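PDB 5X3I: 1,3-alpha-isomaltosidase from Kribbella flavida DSM 17836, which hydrolyses the alpha-1,3-glucosidic linkages of a cyclic tetrasaccharide, cyclobis-(1-6)-alpha-nigerosyl, to isomaltose during its intracellular breakdown. Local coordinates for residues Met592-Glu597 with Thr609-Ala614. The protein carries 1 engineered substitution. Residues are numbered along the deposited sequence; the frame is centred on the assembly and turned at random.
Sequences MQYHSE and TPWHVA
Thr609 lies against one face of the Tyr594 ring: its CA stands 4.2 Å from the ring centroid and 25° off the normal, a CH-pi contact made by a backbone carbon. Its methyl CG2 reaches toward the hydroxyl end of the ring, 3.5 Å from Tyr594 OH. With chi1 at 65°, Thr609 OG1 turns instead to its own helix and accepts a hydrogen bond from His612 N at 3.2 Å, capping helix 610-617 with Thr609 as the N-cap. Pro610, the first helical residue, adds CD at 4.0 Å from Tyr594 CE2, the two side chains crossing at about a right angle. Trp611 brings CH2 within 4.1 Å of Tyr594 OH, and Thr609 OG1 sits over the rim of one face of its indole. The tyrosine hydroxyl hydrogen-bonds His321 NE2, and the His321 ring meets Trp611 edge-to-face. With a leucine at Tyr594, His321 would probably lose its hydroxyl partner and Thr609 CA the aromatic face it rests on. Tyr594 follows strand 591-593, the eighth of the TIM barrel, and its backbone hydrogen-bonds to Trp302 of the first strand, 302-304, where the barrel closes; helix 610-617 packs through Pro610 and Ala614 on helix 622-650 and through Trp611 on helix 311-323.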
loop_
_atom_site.group_PDB
_atom_site.type_symbol
_atom_site.label_atom_id
_atom_site.label_comp_id
_atom_site.label_asym_id
_atom_site.label_seq_id
_atom_site.Cartn_x
_atom_site.Cartn_y
_atom_site.Cartn_z
ATOM N N MET A 592 12.821 9.156 5.581
ATOM C CA MET A 592 12.752 10.500 5.042
ATOM C C MET A 592 13.051 10.440 3.558
ATOM O O MET A 592 14.162 10.059 3.149
ATOM C CB MET A 592 13.738 11.424 5.768
ATOM C CG MET A 592 13.651 12.872 5.333
ATOM S SD MET A 592 14.911 13.914 6.086
ATOM C CE MET A 592 14.303 15.516 5.575
ATOM N N GLN A 593 12.041 10.767 2.756
ATOM C CA GLN A 593 12.121 10.619 1.306
ATOM C C GLN A 593 11.303 11.679 0.577
ATOM O O GLN A 593 10.173 11.971 0.974
ATOM C CB GLN A 593 11.631 9.220 0.894
ATOM C CG GLN A 593 11.693 8.930 -0.606
ATOM C CD GLN A 593 10.326 8.705 -1.268
ATOM O OE1 GLN A 593 10.227 7.979 -2.250
ATOM N NE2 GLN A 593 9.285 9.349 -0.750
ATOM N N TYR A 594 11.837 12.218 -0.514
ATOM C CA TYR A 594 11.026 13.035 -1.403
ATOM C C TYR A 594 10.930 12.355 -2.760
ATOM O O TYR A 594 11.778 11.545 -3.118
ATOM C CB TYR A 594 11.574 14.466 -1.541
ATOM C CG TYR A 594 12.909 14.638 -2.264
ATOM C CD1 TYR A 594 12.992 14.565 -3.645
ATOM C CD2 TYR A 594 14.067 14.945 -1.561
ATOM C CE1 TYR A 594 14.198 14.747 -4.307
ATOM C CE2 TYR A 594 15.292 15.129 -2.222
ATOM C CZ TYR A 594 15.341 15.034 -3.592
ATOM O OH TYR A 594 16.524 15.210 -4.256
ATOM N N HIS A 595 9.878 12.688 -3.501
ATOM C CA HIS A 595 9.574 12.030 -4.763
ATOM C C HIS A 595 8.675 12.917 -5.621
ATOM O O HIS A 595 8.027 13.824 -5.109
ATOM C CB HIS A 595 8.915 10.675 -4.486
ATOM C CG HIS A 595 8.614 9.873 -5.714
ATOM N ND1 HIS A 595 9.501 9.738 -6.755
ATOM C CD2 HIS A 595 7.519 9.152 -6.057
ATOM C CE1 HIS A 595 8.968 8.974 -7.690
ATOM N NE2 HIS A 595 7.766 8.603 -7.289
ATOM N N SER A 596 8.644 12.665 -6.923
ATOM C CA SER A 596 7.790 13.431 -7.819
ATOM C C SER A 596 7.257 12.565 -8.957
ATOM O O SER A 596 7.965 11.717 -9.495
ATOM C CB SER A 596 8.545 14.647 -8.381
ATOM O OG SER A 596 9.554 14.264 -9.290
ATOM N N GLU A 597 5.996 12.803 -9.312
ATOM C CA GLU A 597 5.275 12.029 -10.322
ATOM C C GLU A 597 5.710 12.371 -11.742
ATOM O O GLU A 597 6.137 13.489 -12.003
ATOM C CB GLU A 597 3.764 12.280 -10.170
ATOM C CG GLU A 597 2.859 11.382 -10.997
ATOM C CD GLU A 597 1.377 11.592 -10.680
ATOM O OE1 GLU A 597 0.935 12.749 -10.546
ATOM O OE2 GLU A 597 0.666 10.589 -10.557
ATOM N N THR A 609 12.765 18.213 -5.482
ATOM C CA THR A 609 14.059 18.590 -4.901
ATOM C C THR A 609 13.976 19.925 -4.142
ATOM O O THR A 609 13.205 20.801 -4.499
ATOM C CB THR A 609 15.164 18.693 -5.975
ATOM O OG1 THR A 609 14.864 19.756 -6.889
ATOM C CG2 THR A 609 15.308 17.375 -6.722
ATOM N N PRO A 610 14.759 20.073 -3.075
ATOM C CA PRO A 610 14.720 21.319 -2.299
ATOM C C PRO A 610 15.005 22.549 -3.161
ATOM O O PRO A 610 14.362 23.579 -2.984
ATOM C CB PRO A 610 15.825 21.125 -1.257
ATOM C CG PRO A 610 16.010 19.669 -1.156
ATOM C CD PRO A 610 15.691 19.091 -2.502
ATOM N N TRP A 611 15.938 22.436 -4.098
ATOM C CA TRP A 611 16.308 23.585 -4.903
ATOM C C TRP A 611 15.267 23.909 -5.959
ATOM O O TRP A 611 15.067 25.074 -6.281
ATOM C CB TRP A 611 17.674 23.381 -5.565
ATOM C CG TRP A 611 17.799 22.159 -6.418
ATOM C CD1 TRP A 611 17.578 22.071 -7.756
ATOM C CD2 TRP A 611 18.211 20.855 -5.993
ATOM N NE1 TRP A 611 17.817 20.793 -8.193
ATOM C CE2 TRP A 611 18.204 20.027 -7.126
ATOM C CE3 TRP A 611 18.582 20.311 -4.764
ATOM C CZ2 TRP A 611 18.547 18.684 -7.066
ATOM C CZ3 TRP A 611 18.916 18.977 -4.703
ATOM C CH2 TRP A 611 18.902 18.178 -5.848
ATOM N N HIS A 612 14.608 22.897 -6.514
ATOM C CA HIS A 612 13.560 23.200 -7.480
ATOM C C HIS A 612 12.360 23.835 -6.795
ATOM O O HIS A 612 11.694 24.693 -7.367
ATOM C CB HIS A 612 13.106 21.972 -8.249
ATOM C CG HIS A 612 12.126 22.295 -9.328
ATOM N ND1 HIS A 612 12.450 23.087 -10.407
ATOM C CD2 HIS A 612 10.820 21.973 -9.477
ATOM C CE1 HIS A 612 11.392 23.223 -11.183
ATOM N NE2 HIS A 612 10.391 22.555 -10.644
ATOM N N VAL A 613 12.085 23.405 -5.571
ATOM C CA VAL A 613 11.000 23.993 -4.806
ATOM C C VAL A 613 11.343 25.456 -4.512
ATOM O O VAL A 613 10.500 26.338 -4.658
ATOM C CB VAL A 613 10.733 23.219 -3.501
ATOM C CG1 VAL A 613 9.782 23.990 -2.605
ATOM C CG2 VAL A 613 10.159 21.835 -3.812
ATOM N N ALA A 614 12.593 25.701 -4.125
ATOM C CA ALA A 614 13.077 27.058 -3.901
ATOM C C ALA A 614 12.895 27.894 -5.151
ATOM O O ALA A 614 12.391 29.006 -5.087
ATOM C CB ALA A 614 14.541 27.050 -3.477
#